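Local coordinates for protein ofchtiv-allosamidin (Ostrinia furnacalis, PDB 6JMB) that probably hydrolyses chitin as a group IV insect chitinase of glycosyl hydrolase family 18, and binds the inhibitor allosamidin, at residues T78-G83 with Y116-L121; G120-W125 with L160-V165. All coordinates share one frame; numbering follows the deposited sequence.

Interaction 1: T78-G83 with Y116-L121; sequences TLVAVG and YNFDGL
Strand 78-83 runs parallel to the start of strand 120-124, D119 leading in from the loop, with one firm bridge, V80 to L121, and a bond from V80 N to G120 O of 3.2 Å; the end-to-end directions of 78-82 and of 117-121, which is loop up to D119, lie 49° apart. Ahead of that bridge the pairing is made by a side chain as well as by backbone. D119 N gives to T78 O at 2.6 Å, while OD2 of the same aspartate takes T78 N at 2.8 Å through its anti lone pair, in a nearly straight bond of 172°. The carboxylate reaches T78 because CG of D119 lies beside its own backbone N, anti to the carbonyl carbon. T78 OG1 donates to the same OD2 at 3.1 Å, coming from above the carboxylate plane, and K70 makes a salt bridge to this oxygen.

The apolar half of the contact is built around F118. V80 CB sits over the middle of one ring face, 3.6 Å from the centroid and 6° off the normal, a CH-pi contact; V80 CG2 leans toward CZ, and the T78 carbonyl meets the ring at its edge. On the same side of the sheet, L121 CD1 touches both V80 CG1, at 4.0 Å, and V82 CG1, at 3.9 Å. I113 and F105 of helix 99-116 pack against this valine and leucine group.

D119 is the first acidic residue of the DXXDXDXE signature of family 18, and its carboxylate and amide both bond to T78, just before the strand begins. A single oxygen gathers an amide, a hydroxyl and an ammonium group, so its negative charge is probably well balanced, while the amide N of G120, buried next door, has no partner.

Interaction 2: G120-W125 with L160-V165; sequences GLDVDW and LLTVAV. With AMI (allosamizoline), chain C.
T162 OG1 donates to D122 OD1 at 2.7 Å, arriving on the anti side of the carboxylate and 27° out of its plane. With CG anti to the backbone N (chi1 -179°), the D122 carboxylate is carried out to this hydroxyl, and its OD2 is hydrogen-bonded to Y9 OH, which ties both carboxylate oxygens down. An alanine at D122 would probably cost the hydroxyls of T162 and Y9 the acceptor they share, and could free the T162 hydroxyl to turn. Two residues along, D124 OD2 stands 2.8 Å from N2 of allosamizoline, and the A164 methyl lies 3.5 Å from the ligand's C8. D194 and W85 also hydrogen-bond this inhibitor.

Four backbone bonds position these groups. L121 N gives to L160 O, T162 N to L121 O, V123 N to T162 O, and A164 N to V123 O, the last at 3.0 Å. Beyond the last bond, a water bridges W125 O and A164 O. G120 passes close to L160, its CA 3.1 Å from L160 O, where a side chain would clash.

The opposite face is apolar: V123 CG2 touches L161 CD1 and V123 CB meets V163 CG1. Helix 138-154 lies over it, with L147 on V163 and F154 on L121, completing the beta-alpha-beta unit of strand 120-124, helix 138-154 and strand 160-165 in the TIM barrel; strand 187-190 pairs with the other edge of strand 160-165.

Interactions 1 and 2 lie about 9 Å apart between centres and share G120 and L121, because strand 120-124 pairs with strand 77-83 on one side and strand 160-165 on the other. Along the chain the three strands follow in order, helices 90-97 and 99-116 coming before the middle one and helix 138-154 after it, as in a TIM barrel. Probable hydrogen bonds from D122 N to V80 O and from D124 N to V82 O continue the pairing of interaction 1, and L79 packs on L160 and T162. The DXXDXDXE signature, D119 to E126, therefore spans both contacts, from the pairing with T78 to D124 and E126 in the inhibitor pocket.

Interaction 1: T78-G83 with Y116-L121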
# COMPACT_ATOMS: atom_id res chain seq x y z
N THR A 78 12.45 6.41 -8.98
CA THR A 78 12.64 5.27 -8.10
C THR A 78 12.94 5.78 -6.69
O THR A 78 13.98 6.39 -6.45
CB THR A 78 13.80 4.38 -8.57
OG1 THR A 78 15.01 5.14 -8.64
CG2 THR A 78 13.50 3.78 -9.93
N LEU A 79 12.04 5.49 -5.76
CA LEU A 79 12.14 5.92 -4.37
C LEU A 79 12.44 4.74 -3.47
O LEU A 79 12.20 3.58 -3.82
CB LEU A 79 10.83 6.56 -3.90
CG LEU A 79 10.19 7.64 -4.78
CD1 LEU A 79 9.00 8.25 -4.04
CD2 LEU A 79 11.19 8.71 -5.15
N VAL A 80 12.96 5.04 -2.29
CA VAL A 80 13.14 4.03 -1.25
C VAL A 80 12.17 4.36 -0.12
O VAL A 80 11.99 5.54 0.24
CB VAL A 80 14.61 3.96 -0.78
CG1 VAL A 80 15.06 5.25 -0.05
CG2 VAL A 80 14.85 2.74 0.08
N ALA A 81 11.50 3.34 0.40
CA ALA A 81 10.52 3.51 1.47
C ALA A 81 11.11 3.08 2.80
O ALA A 81 11.65 1.98 2.92
CB ALA A 81 9.25 2.70 1.18
N VAL A 82 10.99 3.95 3.81
CA VAL A 82 11.43 3.64 5.17
C VAL A 82 10.20 3.34 6.02
O VAL A 82 9.19 4.06 5.95
CB VAL A 82 12.26 4.79 5.75
CG1 VAL A 82 11.44 6.09 5.88
CG2 VAL A 82 12.88 4.39 7.09
N GLY A 83 10.29 2.29 6.82
CA GLY A 83 9.22 1.96 7.74
C GLY A 83 8.51 0.68 7.38
O GLY A 83 9.15 -0.37 7.20
N TYR A 116 22.92 4.97 -3.87
CA TYR A 116 22.24 3.92 -4.62
C TYR A 116 21.41 4.46 -5.77
O TYR A 116 20.76 3.68 -6.46
CB TYR A 116 21.39 3.05 -3.68
CG TYR A 116 22.23 2.37 -2.61
CD1 TYR A 116 23.25 1.49 -2.96
CD2 TYR A 116 22.02 2.63 -1.26
CE1 TYR A 116 24.03 0.88 -1.99
CE2 TYR A 116 22.80 2.03 -0.28
CZ TYR A 116 23.80 1.15 -0.66
OH TYR A 116 24.58 0.55 0.30
N ASN A 117 21.44 5.78 -5.99
CA ASN A 117 20.79 6.43 -7.13
C ASN A 117 19.26 6.41 -7.06
O ASN A 117 18.58 6.32 -8.09
CB ASN A 117 21.29 5.90 -8.48
CG ASN A 117 20.99 6.85 -9.62
OD1 ASN A 117 21.03 8.07 -9.45
ND2 ASN A 117 20.68 6.30 -10.78
N PHE A 118 18.70 6.49 -5.85
CA PHE A 118 17.28 6.71 -5.70
C PHE A 118 16.94 8.17 -6.00
O PHE A 118 17.80 9.06 -5.96
CB PHE A 118 16.83 6.36 -4.28
CG PHE A 118 16.75 4.88 -4.01
CD1 PHE A 118 15.68 4.13 -4.46
CD2 PHE A 118 17.75 4.25 -3.27
CE1 PHE A 118 15.61 2.77 -4.20
CE2 PHE A 118 17.69 2.88 -3.01
CZ PHE A 118 16.62 2.14 -3.48
N ASP A 119 15.66 8.43 -6.28
CA ASP A 119 15.19 9.77 -6.59
C ASP A 119 14.46 10.43 -5.44
O ASP A 119 13.99 11.56 -5.58
CB ASP A 119 14.29 9.74 -7.83
CG ASP A 119 15.00 9.19 -9.03
OD1 ASP A 119 15.93 9.87 -9.52
OD2 ASP A 119 14.66 8.07 -9.46
N GLY A 120 14.36 9.76 -4.30
CA GLY A 120 13.69 10.34 -3.16
C GLY A 120 13.33 9.28 -2.13
O GLY A 120 13.71 8.12 -2.25
N LEU A 121 12.60 9.74 -1.12
CA LEU A 121 12.26 8.95 0.06
C LEU A 121 10.76 8.93 0.25
O LEU A 121 10.09 9.97 0.14
CB LEU A 121 12.90 9.59 1.31
CG LEU A 121 12.60 8.92 2.65
CD1 LEU A 121 13.28 7.56 2.73
CD2 LEU A 121 13.02 9.80 3.81

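Interaction 2: G120-W125 with L160-V165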
# COMPACT_ATOMS: atom_id res chain seq x y z
N GLY A 120 14.36 9.76 -4.30
CA GLY A 120 13.69 10.34 -3.16
C GLY A 120 13.33 9.28 -2.13
O GLY A 120 13.71 8.12 -2.25
N LEU A 121 12.60 9.74 -1.12
CA LEU A 121 12.26 8.95 0.06
C LEU A 121 10.76 8.93 0.25
O LEU A 121 10.09 9.97 0.14
CB LEU A 121 12.90 9.59 1.31
CG LEU A 121 12.60 8.92 2.65
CD1 LEU A 121 13.28 7.56 2.73
CD2 LEU A 121 13.02 9.80 3.81
N ASP A 122 10.22 7.75 0.54
CA ASP A 122 8.84 7.58 0.97
C ASP A 122 8.86 7.21 2.44
O ASP A 122 9.58 6.28 2.84
CB ASP A 122 8.18 6.47 0.15
CG ASP A 122 6.73 6.26 0.53
OD1 ASP A 122 5.96 7.24 0.56
OD2 ASP A 122 6.36 5.09 0.80
N VAL A 123 8.10 7.93 3.26
CA VAL A 123 8.06 7.67 4.70
C VAL A 123 6.77 6.92 5.02
O VAL A 123 5.67 7.43 4.77
CB VAL A 123 8.17 8.97 5.51
CG1 VAL A 123 8.21 8.65 6.99
CG2 VAL A 123 9.41 9.75 5.10
N ASP A 124 6.92 5.71 5.56
CA ASP A 124 5.81 4.83 5.92
C ASP A 124 5.92 4.46 7.40
O ASP A 124 6.08 3.28 7.75
CB ASP A 124 5.83 3.59 5.02
CG ASP A 124 4.71 2.61 5.33
OD1 ASP A 124 3.67 3.03 5.85
OD2 ASP A 124 4.89 1.42 5.02
N TRP A 125 5.87 5.45 8.28
CA TRP A 125 5.88 5.21 9.72
C TRP A 125 4.49 4.74 10.12
O TRP A 125 3.50 5.47 9.95
CB TRP A 125 6.24 6.53 10.41
CG TRP A 125 6.09 6.62 11.91
CD1 TRP A 125 5.70 5.64 12.79
CD2 TRP A 125 6.34 7.79 12.70
NE1 TRP A 125 5.70 6.14 14.08
CE2 TRP A 125 6.08 7.46 14.04
CE3 TRP A 125 6.76 9.08 12.39
CZ2 TRP A 125 6.23 8.38 15.08
CZ3 TRP A 125 6.92 10.00 13.41
CH2 TRP A 125 6.64 9.65 14.75
N LEU A 160 12.62 13.77 -4.31
CA LEU A 160 11.21 13.66 -3.94
C LEU A 160 11.07 13.24 -2.49
O LEU A 160 11.92 12.55 -1.93
CB LEU A 160 10.53 12.60 -4.82
CG LEU A 160 10.46 12.91 -6.31
CD1 LEU A 160 9.97 11.69 -7.08
CD2 LEU A 160 9.53 14.09 -6.55
N LEU A 161 9.97 13.68 -1.87
CA LEU A 161 9.59 13.26 -0.52
C LEU A 161 8.11 12.92 -0.55
O LEU A 161 7.28 13.78 -0.86
CB LEU A 161 9.85 14.38 0.49
CG LEU A 161 9.41 14.06 1.93
CD1 LEU A 161 10.21 12.89 2.50
CD2 LEU A 161 9.54 15.29 2.82
N THR A 162 7.78 11.68 -0.22
CA THR A 162 6.39 11.23 -0.20
C THR A 162 6.12 10.53 1.12
O THR A 162 7.03 10.21 1.88
CB THR A 162 6.10 10.28 -1.37
OG1 THR A 162 6.84 9.07 -1.21
CG2 THR A 162 6.47 10.93 -2.69
N VAL A 163 4.83 10.30 1.40
CA VAL A 163 4.42 9.53 2.56
C VAL A 163 3.37 8.51 2.15
O VAL A 163 2.69 8.66 1.13
CB VAL A 163 3.88 10.41 3.71
CG1 VAL A 163 4.99 11.30 4.28
CG2 VAL A 163 2.68 11.23 3.24
N ALA A 164 3.25 7.47 2.97
CA ALA A 164 2.12 6.55 2.94
C ALA A 164 1.42 6.70 4.28
O ALA A 164 2.07 6.72 5.32
CB ALA A 164 2.60 5.11 2.78
N VAL A 165 0.09 6.82 4.25
CA VAL A 165 -0.69 7.16 5.44
C VAL A 165 -1.88 6.23 5.60
O VAL A 165 -2.41 5.68 4.63
CB VAL A 165 -1.18 8.62 5.41
CG1 VAL A 165 0.01 9.59 5.39
CG2 VAL A 165 -2.10 8.85 4.22
C1 AMI C . 1.08 -1.61 3.71
C2 AMI C . 2.38 -1.33 4.56
C3 AMI C . 3.14 -2.55 4.46
C4 AMI C . 2.05 -3.69 4.33
C5 AMI C . 1.17 -3.11 3.33
C6 AMI C . -0.25 -3.80 3.27
C7 AMI C . 2.31 -0.01 2.79
C8 AMI C . 3.84 1.92 2.16
C9 AMI C . 1.90 1.28 0.62
N2 AMI C . 2.96 -0.30 4.00
N7 AMI C . 2.69 1.07 1.86
O3 AMI C . 4.00 -2.71 5.58
O4 AMI C . 2.52 -4.93 3.82
O6 AMI C . -0.81 -3.77 4.57
O7 AMI C . 1.24 -0.81 2.52
O HOH W 1 2.16 6.99 8.13